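Local atomic coordinates of ribosome maturation protein SDO1 homolog (Methanothermobacter thermautotrophicus, PDB entry 2WBM), a protein that probably binds RNA on the ribosome and takes part in ribosome maturation, as an archaeal member of the SDO1/SBDS family. Residues 20-25 against 63-68; 58-63 against 99-104; 88-91 against 95-98. All coordinates share one frame; numbering follows the deposited sequence.

Contact 1. Residues 20-25 against 63-68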
# COMPACT_ATOMS: atom_id res chain seq x y z
N HIS A 20 0.52 11.08 14.39
CA HIS A 20 1.44 10.00 14.04
C HIS A 20 2.87 10.19 14.56
O HIS A 20 3.34 11.32 14.71
CB HIS A 20 1.46 9.79 12.52
CG HIS A 20 2.36 8.67 12.07
ND1 HIS A 20 1.98 7.35 12.11
CD2 HIS A 20 3.62 8.69 11.57
CE1 HIS A 20 2.97 6.59 11.65
NE2 HIS A 20 3.97 7.38 11.32
N MET A 21 3.53 9.08 14.84
CA MET A 21 4.99 9.05 15.03
C MET A 21 5.53 7.64 14.86
O MET A 21 4.86 6.68 15.22
CB MET A 21 5.39 9.59 16.40
CG MET A 21 6.88 9.92 16.52
SD MET A 21 7.30 11.49 15.74
CE MET A 21 9.06 11.59 16.04
N VAL A 22 6.73 7.53 14.31
CA VAL A 22 7.42 6.24 14.31
C VAL A 22 7.95 5.99 15.72
O VAL A 22 8.54 6.89 16.34
CB VAL A 22 8.55 6.13 13.23
CG1 VAL A 22 9.80 6.96 13.59
CG2 VAL A 22 8.91 4.67 12.99
N SER A 23 7.71 4.78 16.22
CA SER A 23 8.35 4.35 17.46
C SER A 23 9.85 4.19 17.19
O SER A 23 10.26 3.99 16.03
CB SER A 23 7.74 3.03 17.97
OG SER A 23 7.83 2.00 17.00
N LEU A 24 10.65 4.31 18.23
CA LEU A 24 12.10 4.13 18.09
C LEU A 24 12.45 2.70 17.69
O LEU A 24 13.50 2.45 17.11
CB LEU A 24 12.81 4.53 19.37
CG LEU A 24 12.71 6.02 19.71
CD1 LEU A 24 12.54 6.21 21.21
CD2 LEU A 24 13.91 6.79 19.16
N GLU A 25 11.56 1.76 18.01
CA GLU A 25 11.70 0.36 17.63
C GLU A 25 11.50 0.20 16.12
O GLU A 25 12.15 -0.63 15.48
CB GLU A 25 10.68 -0.48 18.40
CG GLU A 25 10.75 -1.98 18.16
CD GLU A 25 9.49 -2.71 18.62
OE1 GLU A 25 8.37 -2.26 18.29
OE2 GLU A 25 9.62 -3.74 19.31
N VAL A 63 9.23 12.72 8.39
CA VAL A 63 10.04 11.52 8.17
C VAL A 63 10.97 11.25 9.37
O VAL A 63 11.14 10.10 9.78
CB VAL A 63 10.86 11.63 6.86
CG1 VAL A 63 11.75 10.41 6.68
CG2 VAL A 63 9.94 11.77 5.65
N LEU A 64 11.57 12.31 9.91
CA LEU A 64 12.61 12.17 10.96
C LEU A 64 12.06 11.80 12.32
O LEU A 64 11.14 12.43 12.80
CB LEU A 64 13.41 13.47 11.09
CG LEU A 64 14.40 13.70 9.95
CD1 LEU A 64 14.76 15.17 9.87
CD2 LEU A 64 15.67 12.84 10.11
N ALA A 65 12.65 10.78 12.95
CA ALA A 65 12.33 10.44 14.34
C ALA A 65 12.85 11.52 15.33
O ALA A 65 12.19 11.83 16.33
CB ALA A 65 12.94 9.09 14.68
N VAL A 66 14.04 12.03 15.03
CA VAL A 66 14.66 13.17 15.73
C VAL A 66 15.40 13.98 14.68
O VAL A 66 15.89 13.43 13.69
CB VAL A 66 15.67 12.73 16.86
CG1 VAL A 66 14.95 12.09 18.03
CG2 VAL A 66 16.75 11.77 16.29
N GLN A 67 15.48 15.29 14.87
CA GLN A 67 16.16 16.14 13.89
C GLN A 67 17.65 16.22 14.20
O GLN A 67 18.14 17.28 14.58
CB GLN A 67 15.53 17.54 13.84
CG GLN A 67 14.05 17.52 13.48
CD GLN A 67 13.46 18.92 13.34
OE1 GLN A 67 14.15 19.92 13.55
NE2 GLN A 67 12.17 18.99 13.03
N GLU A 68 18.34 15.09 14.06
CA GLU A 68 19.77 15.02 14.37
C GLU A 68 20.43 14.18 13.30
O GLU A 68 19.84 13.21 12.82
CB GLU A 68 20.03 14.36 15.73
CG GLU A 68 19.41 15.09 16.89
CD GLU A 68 19.70 14.38 18.20
OE1 GLU A 68 19.22 13.25 18.35
OE2 GLU A 68 20.39 14.97 19.06
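M21 and V22, ahead of strand 28-34, meet A65, which follows the short helix 60-63, without a single hydrogen bond passing between 20-25 and 63-68. The first meeting sets the M21 methyl against backbone carbonyl oxygens, close but not a hydrogen bond. The M21 chain leaves with CG turned away from the backbone N (chi1 -165°), bends at chi2 (78°) and then runs straight through the sulfur, which puts CE in front of A65. There M21 CE lies 3.2 Å from A65 O and, more loosely, 3.9 Å from L64 O.

The second meeting is between aliphatic groups. V22 points at the other segment, and one branch does the touching: V22 CG1 sits 3.9 Å from A65 CB, methyl to methyl. V22 also packs on A27 and P45, while H20 NE2 is hydrogen-bonded to D44 OD2, so 20-25 lies along the junction of strand 37-43 and helix 45-52. Segment 63-68 is joined to strand 37-43 through the backbone hydrogen bond between A65 and L42.

M21, V22 and A65 also touch neighbouring molecules of the crystal, which may influence how the methionine lies. With a methyl beside a carbonyl and one methyl pair as its substance, the contact depends on shape and closeness rather than directed bonds, consistent with an N-terminal segment laid lightly on the domain.

Contact 2. Residues 58-63 against 99-104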
# COMPACT_ATOMS: atom_id res chain seq x y z
N VAL A 58 5.07 14.27 1.30
CA VAL A 58 5.55 14.01 2.66
C VAL A 58 6.67 14.98 3.01
O VAL A 58 7.66 15.10 2.28
CB VAL A 58 6.07 12.55 2.79
CG1 VAL A 58 6.65 12.29 4.19
CG2 VAL A 58 4.97 11.55 2.48
N SER A 59 6.54 15.66 4.15
CA SER A 59 7.57 16.60 4.58
C SER A 59 8.69 15.89 5.33
O SER A 59 8.46 14.91 6.05
CB SER A 59 6.97 17.69 5.46
OG SER A 59 6.93 17.26 6.80
N VAL A 60 9.91 16.39 5.17
CA VAL A 60 11.06 15.82 5.83
C VAL A 60 10.89 15.81 7.36
O VAL A 60 11.34 14.85 8.03
CB VAL A 60 12.40 16.49 5.37
CG1 VAL A 60 12.57 17.90 5.93
CG2 VAL A 60 13.57 15.62 5.75
N GLU A 61 10.23 16.83 7.91
CA GLU A 61 9.97 16.91 9.35
C GLU A 61 9.14 15.72 9.83
O GLU A 61 9.34 15.23 10.94
CB GLU A 61 9.29 18.23 9.72
CG GLU A 61 10.20 19.44 9.53
CD GLU A 61 10.06 20.10 8.16
OE1 GLU A 61 9.64 19.43 7.19
OE2 GLU A 61 10.39 21.30 8.06
N ASP A 62 8.24 15.22 8.99
CA ASP A 62 7.44 14.06 9.38
C ASP A 62 8.20 12.73 9.23
O ASP A 62 7.86 11.75 9.88
CB ASP A 62 6.11 14.05 8.64
CG ASP A 62 5.22 15.23 9.04
OD1 ASP A 62 5.28 15.68 10.21
OD2 ASP A 62 4.47 15.72 8.19
N VAL A 63 9.23 12.72 8.39
CA VAL A 63 10.04 11.52 8.17
C VAL A 63 10.97 11.25 9.37
O VAL A 63 11.14 10.10 9.78
CB VAL A 63 10.86 11.63 6.86
CG1 VAL A 63 11.75 10.41 6.68
CG2 VAL A 63 9.94 11.77 5.65
N VAL A 99 18.92 14.86 1.31
CA VAL A 99 20.04 14.31 0.52
C VAL A 99 20.34 12.86 0.94
O VAL A 99 20.50 11.97 0.09
CB VAL A 99 21.32 15.18 0.61
CG1 VAL A 99 22.41 14.63 -0.31
CG2 VAL A 99 20.99 16.64 0.23
N ILE A 100 20.36 12.62 2.25
CA ILE A 100 20.59 11.26 2.74
C ILE A 100 19.47 10.34 2.25
O ILE A 100 19.73 9.24 1.75
CB ILE A 100 20.74 11.20 4.27
CG1 ILE A 100 21.97 11.99 4.71
CG2 ILE A 100 20.85 9.74 4.72
CD1 ILE A 100 22.17 12.02 6.23
N LEU A 101 18.22 10.79 2.36
CA LEU A 101 17.08 9.99 1.90
C LEU A 101 17.10 9.69 0.40
O LEU A 101 16.78 8.56 -0.05
CB LEU A 101 15.76 10.65 2.29
CG LEU A 101 15.42 10.60 3.79
CD1 LEU A 101 14.25 11.52 4.09
CD2 LEU A 101 15.10 9.16 4.23
N ARG A 102 17.46 10.69 -0.39
CA ARG A 102 17.38 10.54 -1.83
C ARG A 102 18.59 9.86 -2.45
O ARG A 102 18.45 9.21 -3.46
CB ARG A 102 17.10 11.89 -2.49
CG ARG A 102 15.68 12.36 -2.25
CD ARG A 102 15.54 13.84 -2.54
NE ARG A 102 14.15 14.29 -2.43
CZ ARG A 102 13.79 15.53 -2.11
NH1 ARG A 102 14.71 16.44 -1.85
NH2 ARG A 102 12.50 15.85 -2.05
N ARG A 103 19.76 10.00 -1.82
CA ARG A 103 21.01 9.49 -2.40
C ARG A 103 21.58 8.29 -1.65
O ARG A 103 22.48 7.61 -2.17
CB ARG A 103 22.08 10.60 -2.43
CG ARG A 103 21.77 11.81 -3.32
CD ARG A 103 21.79 11.45 -4.78
NE ARG A 103 21.76 12.64 -5.63
CZ ARG A 103 22.74 13.01 -6.45
NH1 ARG A 103 23.85 12.28 -6.56
NH2 ARG A 103 22.61 14.11 -7.19
N GLY A 104 21.06 8.04 -0.46
CA GLY A 104 21.63 7.04 0.45
C GLY A 104 20.92 5.70 0.43
O GLY A 104 20.16 5.39 -0.50
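The short helix 60-63 lies against helix 93-103 in the N-terminal SBDS domain, where V63 packs on L101 and V60 lies near it. The meeting is wholly aliphatic. V63 and L101 both point toward the other helix, and their side chains pass alongside each other in opposite directions, so that V63 CG1 comes to 3.8 Å from L101 CD1. The leucine torsions explain the reach: with chi2 at 169°, CD1 continues the line from CA through CB and CG and stands out farthest toward the valine. V60 is a looser neighbour, its CG2 being 4.5 Å from the same L101 CD1. V63 is thus the main partner of this leucine methyl, and the two valines lie three residues apart on one side of the short helix.

L101 also packs on A30 of strand 28-34 and on A48 and F51 of helix 45-52. V63 rests on V43 of strand 37-43, and V60 reaches back over T97 and P98, one turn up the longer helix.

S59 starts the short helix as its N-cap: D62 N donates to S59 OG at 3.3 Å, with an N-H...O angle of 147°. The backbone carbonyl S59 O accepts as well, from D62 N (3.0 Å) and V63 N (3.3 Å), and these bonds hold the turn that presents V60 and V63 together. On the other helix, R103 N donates to V99 O at 2.8 Å, and L101 O is bonded outside the helix by R52 NE. Aliphatic packing of helices 60-63, 93-103 and 45-52 beside the antiparallel sheet is consistent with the core of an alpha/beta domain, here the N-terminal domain of the SBDS family.

Contact 3. Residues 88-91 against 95-98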
# COMPACT_ATOMS: atom_id res chain seq x y z
N PHE A 88 27.84 18.38 2.67
CA PHE A 88 26.52 18.81 2.21
C PHE A 88 26.42 20.32 1.93
O PHE A 88 25.43 20.77 1.34
CB PHE A 88 25.44 18.40 3.23
CG PHE A 88 25.38 16.93 3.48
CD1 PHE A 88 24.63 16.11 2.65
CD2 PHE A 88 26.05 16.36 4.56
CE1 PHE A 88 24.55 14.72 2.88
CE2 PHE A 88 25.99 14.97 4.82
CZ PHE A 88 25.25 14.15 3.97
N GLU A 89 27.43 21.08 2.34
CA GLU A 89 27.42 22.57 2.25
C GLU A 89 26.34 23.21 3.15
O GLU A 89 25.96 24.36 2.95
CB GLU A 89 27.31 23.05 0.79
CG GLU A 89 28.60 22.91 0.01
CD GLU A 89 28.44 23.26 -1.46
OE1 GLU A 89 28.52 24.46 -1.81
OE2 GLU A 89 28.24 22.34 -2.27
N THR A 90 25.89 22.45 4.13
CA THR A 90 24.93 22.91 5.14
C THR A 90 25.07 22.04 6.39
O THR A 90 25.42 20.85 6.30
CB THR A 90 23.47 22.87 4.60
OG1 THR A 90 22.56 23.22 5.64
CG2 THR A 90 23.10 21.50 4.04
N ALA A 91 24.82 22.62 7.56
CA ALA A 91 24.80 21.84 8.80
C ALA A 91 23.37 21.70 9.34
O ALA A 91 23.17 21.17 10.44
CB ALA A 91 25.73 22.46 9.85
N GLU A 95 18.06 20.11 6.00
CA GLU A 95 18.58 20.26 4.64
C GLU A 95 19.48 19.08 4.28
O GLU A 95 19.58 18.69 3.12
CB GLU A 95 19.30 21.60 4.46
CG GLU A 95 18.36 22.82 4.51
CD GLU A 95 19.08 24.16 4.43
OE1 GLU A 95 20.33 24.20 4.42
OE2 GLU A 95 18.38 25.20 4.38
N VAL A 96 20.14 18.51 5.28
CA VAL A 96 20.97 17.33 5.06
C VAL A 96 20.12 16.08 4.80
O VAL A 96 20.43 15.26 3.93
CB VAL A 96 21.94 17.11 6.25
CG1 VAL A 96 22.64 15.74 6.14
CG2 VAL A 96 22.96 18.24 6.31
N THR A 97 19.06 15.92 5.59
CA THR A 97 18.24 14.70 5.55
C THR A 97 17.66 14.35 4.16
O THR A 97 17.72 13.17 3.77
CB THR A 97 17.15 14.73 6.64
OG1 THR A 97 17.77 14.70 7.93
CG2 THR A 97 16.20 13.56 6.49
N PRO A 98 17.12 15.33 3.41
CA PRO A 98 16.61 14.98 2.06
C PRO A 98 17.68 14.40 1.16
O PRO A 98 17.37 13.53 0.34
CB PRO A 98 16.13 16.33 1.50
CG PRO A 98 15.81 17.15 2.71
CD PRO A 98 16.81 16.74 3.75
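The chi1 of F88 (-59°) and that of V96 (170°) bring ring and methyl together: the first sets the phenyl beside its own backbone N, the second sends V96 CG1 out from its helix to the ring. The two residues flank the short loop joining two consecutive helices, 81-88 and 93-103: helix 81-88 ends at F88, and E89 leaves the helix with positive phi. V96 CG1 makes a CH-pi contact with F88, 3.6 Å from the ring centroid and almost exactly over its centre, while the two side chains cross at about a right angle. The second methyl, V96 CG2, lies nearer the CB end, 3.9 Å from F88 CG, and also 3.6 Å from T90 O. F88 is held in addition by an edge-to-face stack with F39 of strand 37-43 and by V99 and I100 of helix 93-103. An alanine here would remove the ring, and V96 CG1 would probably lose the face it rests on, with F39 left without its aromatic mate.

T90 and E95 make the polar part of the contact, their side chains meeting at a slant. T90 CG2 packs on E95 CB at 3.8 Å, an aliphatic contact beside a polar one. T90 OG1 accepts from D92 N, two residues on, as in an ST turn, which fixes the hydroxyl before the helix begins. Its proton goes to the extended glutamate: T90 OG1 donates to E95 OE1 at 2.7 Å, meeting the carboxylate on its anti side, 26° out of its plane.

In the fold
Helix 93-103 serves both contact 2 and contact 3, whose centres are about 10 Å apart: contact 2 uses its C-terminal half, contact 3 its N-terminal half, and the two adjoin through apolar side chains. Contact 1 shares V63 with contact 2, and its L64 touches T97 of contact 3. Contact 2 is buried and purely aliphatic. Contact 3 is partly buried, with an aromatic-methyl contact inside and a hydroxyl-carboxylate bond at its more exposed margin. Contact 1, also partly buried, joins the N-terminal segment to the domain with sparse methyl contacts and no hydrogen bond of its own.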